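Local coordinates for protein annexin A8 (Homo sapiens, PDB 1W3W) that acts as an anticoagulant that indirectly inhibits the thromboplastin-specific complex of blood coagulation, and binds phospholipid in a calcium-dependent manner, at residues 117-120 against 121-125; 206-210 against 211-215; 228-231 against 232-235; 244-247 against 248-252; 255-258 against 259-263. All coordinates share one frame; numbering follows the deposited sequence.

Contact 1: residues 117-120 against 121-125; sequences IEIL and ASRTK
Ser122 stands between Glu118 and Arg123 at the C-terminal end of helix 113-122: its hydroxyl gives to the backbone Glu118 O and accepts from Arg123 NH1. With OG placed between its own backbone N and carbonyl carbon (chi1 65°), the side chain folds back on the previous turn, OG lying 2.6 Å from Glu118 O. Ser122 N donates to the same carbonyl at 3.1 Å, reaching it from the opposite face of its plane. Arg123 leaves the helix, and its chain passes over Ile119 O, to which CB comes within 3.4 Å. The bend at chi2 (42°) brings the guanidinium back to meet Ser122 edge-on: NH1 donates to OG over 2.9 Å, in the guanidinium plane. Water 1 sits at the same edge, accepting from Arg123 NH1 (2.9 Å) and donating to Glu118 OE2 (2.7 Å). Salt bridges from Glu118 to Arg261 and Arg278 join repeat 2 to repeat 4, while that of Arg123 to Glu98 stays within repeat 2; such a cluster is consistent with the polar channel at the centre of annexins. Small serine suits a spot packed against Phe258. With arginines and water around it, the buried Glu118 carboxylate is probably kept ionised.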
loop_
_atom_site.group_PDB
_atom_site.type_symbol
_atom_site.label_atom_id
_atom_site.label_comp_id
_atom_site.label_asym_id
_atom_site.label_seq_id
_atom_site.Cartn_x
_atom_site.Cartn_y
_atom_site.Cartn_z
ATOM N N ILE A 117 6.094 -6.458 0.058
ATOM C CA ILE A 117 6.133 -6.321 1.520
ATOM C C ILE A 117 5.072 -5.332 2.028
ATOM O O ILE A 117 4.316 -5.624 2.960
ATOM C CB ILE A 117 7.554 -5.852 1.957
ATOM C CG1 ILE A 117 8.560 -7.002 1.795
ATOM C CG2 ILE A 117 7.551 -5.321 3.388
ATOM C CD1 ILE A 117 10.019 -6.577 1.716
ATOM N N GLU A 118 5.046 -4.153 1.411
ATOM C CA GLU A 118 4.141 -3.074 1.795
ATOM C C GLU A 118 2.703 -3.536 1.753
ATOM O O GLU A 118 1.960 -3.346 2.707
ATOM C CB GLU A 118 4.351 -1.868 0.866
ATOM C CG GLU A 118 3.306 -0.767 0.960
ATOM C CD GLU A 118 3.324 0.115 -0.277
ATOM O OE1 GLU A 118 4.307 0.845 -0.473
ATOM O OE2 GLU A 118 2.357 0.073 -1.052
ATOM N N ILE A 119 2.301 -4.129 0.644
ATOM C CA ILE A 119 0.913 -4.520 0.489
ATOM C C ILE A 119 0.552 -5.670 1.428
ATOM O O ILE A 119 -0.470 -5.602 2.133
ATOM C CB ILE A 119 0.589 -4.860 -0.964
ATOM C CG1 ILE A 119 0.749 -3.604 -1.820
ATOM C CG2 ILE A 119 -0.835 -5.373 -1.068
ATOM C CD1 ILE A 119 0.553 -3.835 -3.290
ATOM N N LEU A 120 1.386 -6.703 1.474
ATOM C CA LEU A 120 1.057 -7.875 2.289
ATOM C C LEU A 120 1.045 -7.570 3.798
ATOM O O LEU A 120 0.248 -8.139 4.545
ATOM C CB LEU A 120 1.980 -9.060 1.972
ATOM C CG LEU A 120 1.482 -9.984 0.847
ATOM C CD1 LEU A 120 1.133 -9.224 -0.412
ATOM C CD2 LEU A 120 2.485 -11.088 0.531
ATOM N N ALA A 121 1.911 -6.671 4.245
ATOM C CA ALA A 121 1.987 -6.336 5.664
ATOM C C ALA A 121 0.937 -5.327 6.121
ATOM O O ALA A 121 0.528 -5.338 7.291
ATOM C CB ALA A 121 3.369 -5.848 6.004
ATOM N N SER A 122 0.483 -4.457 5.231
ATOM C CA SER A 122 -0.367 -3.341 5.654
ATOM C C SER A 122 -1.850 -3.605 5.418
ATOM O O SER A 122 -2.693 -2.868 5.904
ATOM C CB SER A 122 0.062 -2.049 4.960
ATOM O OG SER A 122 -0.158 -2.136 3.563
ATOM N N ARG A 123 -2.179 -4.653 4.666
ATOM C CA ARG A 123 -3.563 -4.999 4.447
ATOM C C ARG A 123 -4.032 -5.999 5.508
ATOM O O ARG A 123 -3.236 -6.755 6.059
ATOM C CB ARG A 123 -3.771 -5.574 3.051
ATOM C CG ARG A 123 -4.048 -4.560 1.978
ATOM C CD ARG A 123 -3.223 -3.321 2.048
ATOM N NE ARG A 123 -3.463 -2.443 0.907
ATOM C CZ ARG A 123 -2.664 -1.448 0.559
ATOM N NH1 ARG A 123 -1.573 -1.191 1.258
ATOM N NH2 ARG A 123 -2.953 -0.716 -0.507
ATOM N N THR A 124 -5.330 -5.973 5.785
ATOM C CA THR A 124 -5.947 -6.908 6.702
ATOM C C THR A 124 -6.153 -8.211 5.973
ATOM O O THR A 124 -6.118 -8.274 4.748
ATOM C CB THR A 124 -7.346 -6.432 7.175
ATOM O OG1 THR A 124 -8.229 -6.384 6.059
ATOM C CG2 THR A 124 -7.356 -5.002 7.710
ATOM N N LYS A 125 -6.461 -9.239 6.746
ATOM C CA LYS A 125 -6.751 -10.550 6.190
ATOM C C LYS A 125 -7.866 -10.502 5.154
ATOM O O LYS A 125 -7.755 -11.122 4.102
ATOM C CB LYS A 125 -7.115 -11.543 7.321
ATOM C CG LYS A 125 -7.659 -12.866 6.818
ATOM C CD LYS A 125 -6.570 -13.843 6.371
ATOM C CE LYS A 125 -5.812 -13.466 5.056
ATOM N NZ LYS A 125 -6.635 -13.442 3.806
HETATM O O HOH W 1 -0.075 0.818 -0.200
HETATM O O HOH W 2 -1.350 -8.558 6.618
#

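Contact 2: residues 206-210 against 211-215; sequences CTRSA and THLLR
This is a helix-start contact: Arg208 and Ser209, in the short link between helices 198-207 and 210-224, fold against His212 and Leu213 in the first turn of the second helix. Ser209 is the N-cap. Its OG accepts from His212 N at 3.2 Å with an N-H...O angle of 158°, while its carbonyl O takes Leu213 N at 2.9 Å, so side chain and backbone of one residue satisfy two amides of the opening turn. Serine fits here because its short hydroxyl can bend back to the helix. Such a capped turn lets two helices of the third annexin repeat follow each other with hardly a break; the end of the first is also tied down by the disulfide of Cys206 to Cys161. Beside the cap, Arg208 and His212 run side by side in the same direction. The aliphatic part of the arginine covers the imidazole in a CH-pi contact, CD lying 4.0 Å from the ring centroid over one face, offset toward the rim, and the guanidinium is turned 75° from the ring plane. Nearer the backbone, Arg208 CB also touches Leu213 CD2 at 3.9 Å. Arg208 NE and His212 NE2 both end on Asp182 OD1.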
loop_
_atom_site.group_PDB
_atom_site.type_symbol
_atom_site.label_atom_id
_atom_site.label_comp_id
_atom_site.label_asym_id
_atom_site.label_seq_id
_atom_site.Cartn_x
_atom_site.Cartn_y
_atom_site.Cartn_z
ATOM N N CYS A 206 3.844 -13.176 12.187
ATOM C CA CYS A 206 2.864 -13.383 11.115
ATOM C C CYS A 206 1.561 -14.093 11.535
ATOM O O CYS A 206 0.522 -13.828 10.948
ATOM C CB CYS A 206 3.524 -14.031 9.872
ATOM S SG CYS A 206 4.110 -15.748 9.994
ATOM N N THR A 207 1.581 -14.927 12.576
ATOM C CA THR A 207 0.367 -15.665 12.991
ATOM C C THR A 207 -0.415 -15.054 14.164
ATOM O O THR A 207 -1.580 -15.384 14.355
ATOM C CB THR A 207 0.692 -17.146 13.321
ATOM O OG1 THR A 207 1.598 -17.221 14.426
ATOM C CG2 THR A 207 1.438 -17.806 12.170
ATOM N N ARG A 208 0.199 -14.176 14.948
ATOM C CA ARG A 208 -0.496 -13.572 16.093
ATOM C C ARG A 208 -1.278 -12.346 15.683
ATOM O O ARG A 208 -0.929 -11.668 14.735
ATOM C CB ARG A 208 0.496 -13.183 17.187
ATOM C CG ARG A 208 1.305 -14.340 17.693
ATOM C CD ARG A 208 0.484 -15.409 18.376
ATOM N NE ARG A 208 1.380 -16.355 19.023
ATOM C CZ ARG A 208 1.514 -17.645 18.707
ATOM N NH1 ARG A 208 0.759 -18.224 17.769
ATOM N NH2 ARG A 208 2.398 -18.380 19.373
ATOM N N SER A 209 -2.326 -12.044 16.428
ATOM C CA SER A 209 -3.104 -10.845 16.190
ATOM C C SER A 209 -2.332 -9.590 16.572
ATOM O O SER A 209 -1.393 -9.656 17.362
ATOM C CB SER A 209 -4.398 -10.907 16.996
ATOM O OG SER A 209 -4.151 -10.801 18.383
ATOM N N ALA A 210 -2.736 -8.451 16.008
ATOM C CA ALA A 210 -2.119 -7.161 16.328
ATOM C C ALA A 210 -2.170 -6.865 17.822
ATOM O O ALA A 210 -1.201 -6.406 18.405
ATOM C CB ALA A 210 -2.795 -6.034 15.552
ATOM N N THR A 211 -3.312 -7.137 18.442
ATOM C CA THR A 211 -3.501 -6.855 19.858
ATOM C C THR A 211 -2.587 -7.706 20.757
ATOM O O THR A 211 -2.030 -7.231 21.756
ATOM C CB THR A 211 -4.984 -7.107 20.210
ATOM O OG1 THR A 211 -5.817 -6.273 19.379
ATOM C CG2 THR A 211 -5.287 -6.666 21.624
ATOM N N HIS A 212 -2.456 -8.972 20.394
ATOM C CA HIS A 212 -1.542 -9.884 21.069
ATOM C C HIS A 212 -0.101 -9.403 20.881
ATOM O O HIS A 212 0.660 -9.372 21.829
ATOM C CB HIS A 212 -1.715 -11.297 20.513
ATOM C CG HIS A 212 -0.769 -12.301 21.092
ATOM N ND1 HIS A 212 -1.176 -13.281 21.970
ATOM C CD2 HIS A 212 0.560 -12.485 20.911
ATOM C CE1 HIS A 212 -0.139 -14.034 22.295
ATOM N NE2 HIS A 212 0.930 -13.564 21.677
ATOM N N LEU A 213 0.246 -8.991 19.666
ATOM C CA LEU A 213 1.622 -8.586 19.358
ATOM C C LEU A 213 2.014 -7.345 20.124
ATOM O O LEU A 213 3.149 -7.241 20.575
ATOM C CB LEU A 213 1.821 -8.353 17.862
ATOM C CG LEU A 213 1.987 -9.605 16.997
ATOM C CD1 LEU A 213 2.069 -9.183 15.550
ATOM C CD2 LEU A 213 3.195 -10.415 17.383
ATOM N N LEU A 214 1.077 -6.417 20.315
ATOM C CA LEU A 214 1.387 -5.220 21.106
ATOM C C LEU A 214 1.790 -5.581 22.518
ATOM O O LEU A 214 2.710 -4.976 23.088
ATOM C CB LEU A 214 0.215 -4.244 21.127
ATOM C CG LEU A 214 0.038 -3.525 19.784
ATOM C CD1 LEU A 214 -1.329 -2.861 19.702
ATOM C CD2 LEU A 214 1.142 -2.516 19.599
ATOM N N ARG A 215 1.098 -6.559 23.095
ATOM C CA ARG A 215 1.465 -7.035 24.421
ATOM C C ARG A 215 2.809 -7.783 24.388
ATOM O O ARG A 215 3.587 -7.673 25.318
ATOM C CB ARG A 215 0.356 -7.911 24.999
ATOM C CG ARG A 215 0.632 -8.431 26.399
ATOM C CD ARG A 215 0.533 -7.371 27.477
ATOM N NE ARG A 215 0.153 -7.980 28.750
ATOM C CZ ARG A 215 -1.100 -8.250 29.135
ATOM N NH1 ARG A 215 -2.146 -7.958 28.357
ATOM N NH2 ARG A 215 -1.306 -8.812 30.320
#

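Contact 3: residues 228-231 against 232-235; sequences IEDS and IKSE
Ser234 carries its OG between its own backbone N and carbonyl carbon (chi1 74°), which turns the hydroxyl back toward Ser231, while Glu235, with CG beside its backbone N (chi1 -73°) and the chain extended beyond, sends its carboxylate along the same turn. Both belong to the last turn of helix 228-235, a short helix between helices 210-224 and 238-252 in the third annexin repeat. Ser231 O is the focus: Glu235 N donates to it at 3.0 Å, Ser234 OG at 3.2 Å, and Ser234 N adds a weak bond. A serine suits this helix end, since its hydroxyl can share a carbonyl near the point where the regular bonding runs out. The buried Ser231 bonds through OG to Tyr220 OH on helix 210-224. One side of the helix is apolar. Ile228 and Ile232 lie a turn apart and cross at a slant, CG1 of the first 4.1 Å from CD1 of the second; branched apolar chains belong here, because Ile228 reaches Phe217 and Ile232 reaches Met244 and Val248. The exposed side holds Asp230 and Lys233, opposite charges that probably attract weakly, though OD2 and NZ stay 4.6 Å apart, too far for a salt bridge. The Glu235 carboxylate ends over the preceding turn, with OE2 3.9 Å from Ser231 CB.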
loop_
_atom_site.group_PDB
_atom_site.type_symbol
_atom_site.label_atom_id
_atom_site.label_comp_id
_atom_site.label_asym_id
_atom_site.label_seq_id
_atom_site.Cartn_x
_atom_site.Cartn_y
_atom_site.Cartn_z
ATOM N N ILE A 228 11.820 -4.058 20.310
ATOM C CA ILE A 228 11.742 -5.081 19.263
ATOM C C ILE A 228 12.335 -4.582 17.934
ATOM O O ILE A 228 12.973 -5.336 17.222
ATOM C CB ILE A 228 10.279 -5.615 19.103
ATOM C CG1 ILE A 228 10.250 -6.914 18.299
ATOM C CG2 ILE A 228 9.377 -4.613 18.446
ATOM C CD1 ILE A 228 10.856 -8.067 19.016
ATOM N N GLU A 229 12.147 -3.299 17.627
ATOM C CA GLU A 229 12.724 -2.717 16.419
ATOM C C GLU A 229 14.273 -2.774 16.394
ATOM O O GLU A 229 14.866 -3.196 15.392
ATOM C CB GLU A 229 12.192 -1.288 16.142
ATOM C CG GLU A 229 11.809 -0.425 17.334
ATOM C CD GLU A 229 10.373 -0.621 17.827
ATOM O OE1 GLU A 229 10.209 -1.272 18.882
ATOM O OE2 GLU A 229 9.410 -0.111 17.190
ATOM N N ASP A 230 14.909 -2.391 17.495
ATOM C CA ASP A 230 16.364 -2.430 17.606
ATOM C C ASP A 230 16.890 -3.865 17.555
ATOM O O ASP A 230 17.945 -4.101 17.001
ATOM C CB ASP A 230 16.848 -1.722 18.873
ATOM C CG ASP A 230 16.779 -0.216 18.754
ATOM O OD1 ASP A 230 16.920 0.478 19.778
ATOM O OD2 ASP A 230 16.582 0.363 17.666
ATOM N N SER A 231 16.135 -4.817 18.095
ATOM C CA SER A 231 16.513 -6.224 18.018
ATOM C C SER A 231 16.475 -6.702 16.589
ATOM O O SER A 231 17.425 -7.289 16.122
ATOM C CB SER A 231 15.620 -7.088 18.886
ATOM O OG SER A 231 15.836 -6.782 20.251
ATOM N N ILE A 232 15.393 -6.417 15.879
ATOM C CA ILE A 232 15.302 -6.738 14.452
ATOM C C ILE A 232 16.434 -6.080 13.649
ATOM O O ILE A 232 17.027 -6.717 12.783
ATOM C CB ILE A 232 13.907 -6.334 13.890
ATOM C CG1 ILE A 232 12.825 -7.238 14.489
ATOM C CG2 ILE A 232 13.881 -6.437 12.368
ATOM C CD1 ILE A 232 11.444 -6.696 14.383
ATOM N N LYS A 233 16.738 -4.819 13.935
ATOM C CA LYS A 233 17.784 -4.089 13.198
ATOM C C LYS A 233 19.168 -4.688 13.417
ATOM O O LYS A 233 20.008 -4.654 12.517
ATOM C CB LYS A 233 17.833 -2.610 13.599
ATOM C CG LYS A 233 16.734 -1.745 12.999
ATOM C CD LYS A 233 16.877 -0.291 13.435
ATOM C CE LYS A 233 15.654 0.523 13.085
ATOM N NZ LYS A 233 15.824 1.984 13.402
ATOM N N SER A 234 19.422 -5.212 14.614
ATOM C CA SER A 234 20.738 -5.772 14.917
ATOM C C SER A 234 20.848 -7.231 14.488
ATOM O O SER A 234 21.953 -7.698 14.233
ATOM C CB SER A 234 21.080 -5.618 16.404
ATOM O OG SER A 234 20.353 -6.523 17.197
ATOM N N GLU A 235 19.719 -7.932 14.375
ATOM C CA GLU A 235 19.708 -9.386 14.119
ATOM C C GLU A 235 19.428 -9.798 12.672
ATOM O O GLU A 235 19.660 -10.949 12.304
ATOM C CB GLU A 235 18.684 -10.078 15.019
ATOM C CG GLU A 235 19.125 -10.166 16.469
ATOM C CD GLU A 235 17.970 -10.368 17.434
ATOM O OE1 GLU A 235 16.889 -10.818 16.999
ATOM O OE2 GLU A 235 18.149 -10.083 18.640
#

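Contact 4: residues 244-247 against 248-252; sequences MLTV and VKCTQ
The plane of the Val247 carbonyl receives Thr251 on both faces. Thr251 OG1 donates from above one of them, 36° out of the plane, at 2.8 Å from Val247 O; Thr251 N comes from the opposite face at 3.0 Å, tilted 23°. The hydroxyl can do this because OG1 lies beside its own backbone N (chi1 -67°), aimed back down the helix, which leaves the methyl CG2 to face helix 210-224, where it packs on Ala210, Leu213 and Leu214. Threonine thus hides its polar branch on the helix backbone and offers its apolar one to the neighbour. One residue earlier, Cys250 rests on the turn before it: its SG lies over Thr246 O at 3.4 Å, with Thr246 CG2 at 4.1 Å. Thr246 repeats the logic of Thr251, giving OG1 to Glu242 O.

The segments are the closing turns of helix 238-252, which ends the third annexin repeat, and each flank serves a different neighbour. Met244 and Val248 face the interior of their own repeat, touching Phe201 and Phe217 respectively, and Val248 CG2 lies 3.5 Å from Met244 O. Thr246 and Cys250 meet helix 113-122, in the second repeat, where small side chains allow close approach. Along a third flank Lys249 stretches over Leu245, its CG 3.3 Å from Leu245 O. The extended methylene chain passes across that carbonyl and carries NZ onward to a salt bridge with Glu260, on the following helix 254-266.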
loop_
_atom_site.group_PDB
_atom_site.type_symbol
_atom_site.label_atom_id
_atom_site.label_comp_id
_atom_site.label_asym_id
_atom_site.label_seq_id
_atom_site.Cartn_x
_atom_site.Cartn_y
_atom_site.Cartn_z
ATOM N N MET A 244 10.034 -7.487 8.427
ATOM C CA MET A 244 9.773 -7.541 9.874
ATOM C C MET A 244 9.447 -6.185 10.476
ATOM O O MET A 244 8.461 -6.055 11.196
ATOM C CB MET A 244 10.946 -8.179 10.631
ATOM C CG MET A 244 10.965 -9.674 10.481
ATOM S SD MET A 244 12.279 -10.518 11.372
ATOM C CE MET A 244 11.858 -12.113 10.886
ATOM N N LEU A 245 10.267 -5.183 10.184
ATOM C CA LEU A 245 10.013 -3.828 10.652
ATOM C C LEU A 245 8.667 -3.287 10.149
ATOM O O LEU A 245 8.013 -2.527 10.842
ATOM C CB LEU A 245 11.145 -2.879 10.245
ATOM C CG LEU A 245 12.490 -3.046 10.969
ATOM C CD1 LEU A 245 13.583 -2.242 10.261
ATOM C CD2 LEU A 245 12.386 -2.636 12.433
ATOM N N THR A 246 8.272 -3.673 8.938
ATOM C CA THR A 246 7.008 -3.223 8.360
ATOM C C THR A 246 5.850 -3.817 9.146
ATOM O O THR A 246 4.908 -3.110 9.491
ATOM C CB THR A 246 6.910 -3.622 6.887
ATOM O OG1 THR A 246 7.906 -2.923 6.148
ATOM C CG2 THR A 246 5.623 -3.146 6.294
ATOM N N VAL A 247 5.933 -5.105 9.461
ATOM C CA VAL A 247 4.909 -5.737 10.297
ATOM C C VAL A 247 4.806 -5.022 11.635
ATOM O O VAL A 247 3.704 -4.700 12.085
ATOM C CB VAL A 247 5.165 -7.249 10.489
ATOM C CG1 VAL A 247 4.164 -7.860 11.489
ATOM C CG2 VAL A 247 5.047 -7.943 9.182
ATOM N N VAL A 248 5.939 -4.734 12.259
ATOM C CA VAL A 248 5.952 -4.050 13.547
ATOM C C VAL A 248 5.307 -2.653 13.457
ATOM O O VAL A 248 4.426 -2.311 14.257
ATOM C CB VAL A 248 7.398 -3.959 14.132
ATOM C CG1 VAL A 248 7.446 -3.038 15.311
ATOM C CG2 VAL A 248 7.898 -5.339 14.542
ATOM N N LYS A 249 5.710 -1.866 12.459
ATOM C CA LYS A 249 5.167 -0.508 12.287
ATOM C C LYS A 249 3.668 -0.521 12.010
ATOM O O LYS A 249 2.929 0.302 12.566
ATOM C CB LYS A 249 5.901 0.222 11.161
ATOM C CG LYS A 249 7.317 0.612 11.527
ATOM C CD LYS A 249 8.086 1.070 10.314
ATOM C CE LYS A 249 9.358 1.802 10.736
ATOM N NZ LYS A 249 10.237 2.003 9.557
ATOM N N CYS A 250 3.215 -1.453 11.167
ATOM C CA CYS A 250 1.793 -1.565 10.829
ATOM C C CYS A 250 0.945 -1.991 12.030
ATOM O O CYS A 250 -0.219 -1.625 12.150
ATOM C CB CYS A 250 1.594 -2.532 9.668
ATOM S SG CYS A 250 2.125 -1.832 8.083
ATOM N N THR A 251 1.547 -2.753 12.928
ATOM C CA THR A 251 0.876 -3.199 14.143
ATOM C C THR A 251 0.688 -2.052 15.118
ATOM O O THR A 251 -0.362 -1.927 15.728
ATOM C CB THR A 251 1.723 -4.312 14.799
ATOM O OG1 THR A 251 1.726 -5.462 13.951
ATOM C CG2 THR A 251 1.108 -4.791 16.107
ATOM N N GLN A 252 1.716 -1.228 15.264
ATOM C CA GLN A 252 1.717 -0.108 16.202
ATOM C C GLN A 252 0.801 1.040 15.754
ATOM O O GLN A 252 -0.018 1.528 16.522
ATOM C CB GLN A 252 3.143 0.416 16.368
ATOM C CG GLN A 252 4.031 -0.590 17.056
ATOM C CD GLN A 252 5.490 -0.199 17.070
ATOM O OE1 GLN A 252 6.225 -0.612 17.967
ATOM N NE2 GLN A 252 5.919 0.579 16.083
#

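Contact 5: residues 255-258 against 259-263; sequences HSYF and AERLY
Arg261 N reaches back to Tyr257 O at 3.0 Å, the shortest of the four backbone bonds that join these turns of helix 254-266. The two side chains also pack together. Both leave with CG anti to the backbone N (chi1 166° for Tyr257, -160° for Arg261) and run side by side in the same direction; the bend of the arginine at chi2 brings its chain to the end of the tyrosine, where OH lies 3.6 Å from CD and 3.7 Å from NE. Phenol ring and guanidinium are only 14° from parallel, yet the arginine meets the ring obliquely rather than stacking on it. Beneath the tyrosine, Phe258 presents one ring face to Tyr257 CD2, 3.9 Å above its plane. Large aromatics suit this side, which packs on helix 113-122, while Leu262 turns to helix 288-299. On another flank, beside helix 288-299, water 3 links Ser256 OG (3.0 Å) to Glu260 OE1, to which it donates at 3.3 Å. The helix, in the fourth annexin repeat, leads to Met266, a ligand of the bound calcium ion; the calcium ion itself lies about 12 Å from the Leu262 side chain. Arg261 NE pairs with Glu118 and Glu260 OE2 with Lys249, so the charged ends face other repeats: packing beside the tyrosine probably steers Arg261 to a carboxylate of another repeat.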
loop_
_atom_site.group_PDB
_atom_site.type_symbol
_atom_site.label_atom_id
_atom_site.label_comp_id
_atom_site.label_asym_id
_atom_site.label_seq_id
_atom_site.Cartn_x
_atom_site.Cartn_y
_atom_site.Cartn_z
ATOM N N HIS A 255 -1.497 4.241 10.166
ATOM C CA HIS A 255 -1.545 5.556 9.537
ATOM C C HIS A 255 -0.165 6.200 9.536
ATOM O O HIS A 255 0.249 6.817 8.561
ATOM C CB HIS A 255 -2.555 6.460 10.264
ATOM C CG HIS A 255 -3.855 5.783 10.566
ATOM N ND1 HIS A 255 -4.661 5.257 9.580
ATOM C CD2 HIS A 255 -4.471 5.513 11.741
ATOM C CE1 HIS A 255 -5.729 4.709 10.133
ATOM N NE2 HIS A 255 -5.637 4.851 11.445
ATOM N N SER A 256 0.544 6.040 10.641
ATOM C CA SER A 256 1.925 6.493 10.766
ATOM C C SER A 256 2.868 5.746 9.799
ATOM O O SER A 256 3.822 6.341 9.265
ATOM C CB SER A 256 2.373 6.330 12.224
ATOM O OG SER A 256 3.765 6.480 12.356
ATOM N N TYR A 257 2.595 4.462 9.555
ATOM C CA TYR A 257 3.376 3.682 8.591
ATOM C C TYR A 257 3.284 4.308 7.192
ATOM O O TYR A 257 4.293 4.487 6.498
ATOM C CB TYR A 257 2.917 2.206 8.538
ATOM C CG TYR A 257 3.475 1.490 7.322
ATOM C CD1 TYR A 257 4.822 1.207 7.219
ATOM C CD2 TYR A 257 2.653 1.141 6.250
ATOM C CE1 TYR A 257 5.341 0.609 6.086
ATOM C CE2 TYR A 257 3.166 0.537 5.127
ATOM C CZ TYR A 257 4.498 0.261 5.052
ATOM O OH TYR A 257 5.000 -0.352 3.931
ATOM N N PHE A 258 2.064 4.616 6.772
ATOM C CA PHE A 258 1.851 5.182 5.442
ATOM C C PHE A 258 2.475 6.555 5.306
ATOM O O PHE A 258 2.995 6.872 4.244
ATOM C CB PHE A 258 0.364 5.204 5.066
ATOM C CG PHE A 258 -0.186 3.844 4.760
ATOM C CD1 PHE A 258 -1.183 3.297 5.523
ATOM C CD2 PHE A 258 0.330 3.098 3.706
ATOM C CE1 PHE A 258 -1.676 2.018 5.245
ATOM C CE2 PHE A 258 -0.151 1.838 3.433
ATOM C CZ PHE A 258 -1.162 1.297 4.210
ATOM N N ALA A 259 2.431 7.363 6.365
ATOM C CA ALA A 259 3.086 8.676 6.345
ATOM C C ALA A 259 4.572 8.503 6.072
ATOM O O ALA A 259 5.151 9.245 5.295
ATOM C CB ALA A 259 2.889 9.418 7.664
ATOM N N GLU A 260 5.186 7.521 6.732
ATOM C CA GLU A 260 6.627 7.286 6.636
ATOM C C GLU A 260 7.013 6.744 5.267
ATOM O O GLU A 260 8.068 7.071 4.724
ATOM C CB GLU A 260 7.062 6.309 7.737
ATOM C CG GLU A 260 8.557 6.047 7.796
ATOM C CD GLU A 260 8.908 5.033 8.871
ATOM O OE1 GLU A 260 8.791 5.350 10.067
ATOM O OE2 GLU A 260 9.281 3.914 8.508
ATOM N N ARG A 261 6.137 5.931 4.702
ATOM C CA ARG A 261 6.324 5.414 3.370
ATOM C C ARG A 261 6.348 6.547 2.348
ATOM O O ARG A 261 7.190 6.580 1.454
ATOM C CB ARG A 261 5.200 4.443 3.062
ATOM C CG ARG A 261 5.499 3.541 1.988
ATOM C CD ARG A 261 6.564 2.501 2.306
ATOM N NE ARG A 261 6.567 1.619 1.168
ATOM C CZ ARG A 261 7.641 1.177 0.535
ATOM N NH1 ARG A 261 8.872 1.449 0.964
ATOM N NH2 ARG A 261 7.465 0.408 -0.512
ATOM N N LEU A 262 5.426 7.483 2.499
ATOM C CA LEU A 262 5.339 8.625 1.604
ATOM C C LEU A 262 6.561 9.535 1.756
ATOM O O LEU A 262 7.121 9.977 0.763
ATOM C CB LEU A 262 4.049 9.393 1.869
ATOM C CG LEU A 262 2.760 8.679 1.457
ATOM C CD1 LEU A 262 1.561 9.455 1.946
ATOM C CD2 LEU A 262 2.722 8.527 -0.049
ATOM N N TYR A 263 6.972 9.785 2.995
ATOM C CA TYR A 263 8.172 10.578 3.286
ATOM C C TYR A 263 9.418 10.022 2.613
ATOM O O TYR A 263 10.183 10.767 1.994
ATOM C CB TYR A 263 8.397 10.653 4.799
ATOM C CG TYR A 263 9.620 11.450 5.222
ATOM C CD1 TYR A 263 9.615 12.845 5.185
ATOM C CD2 TYR A 263 10.781 10.802 5.661
ATOM C CE1 TYR A 263 10.737 13.576 5.572
ATOM C CE2 TYR A 263 11.907 11.527 6.058
ATOM C CZ TYR A 263 11.870 12.915 6.006
ATOM O OH TYR A 263 12.970 13.632 6.391
HETATM O O HOH W 3 5.882 4.598 11.309
#

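Contact 1 is the most buried and lies closest to the chain's centre, and its polar groups are met by serine, water and salt bridges. Contact 3, farthest out, leaves its charged side exposed and keeps only one apolar flank. Contact 4 lies on the shared element, helix 238-252, which touches contacts 1, 2, 3 and 5, joining contacts 2 and 3 of its own repeat to repeats 2 and 4. Contacts 1 and 4 meet by packing of small residues, and each is joined to contact 5 by a salt bridge. Hydroxyls bonding to backbone carbonyls recur at 117-125, 228-235 and 244-252, whereas in contact 2 the hydroxyl accepts, as befits a helix start.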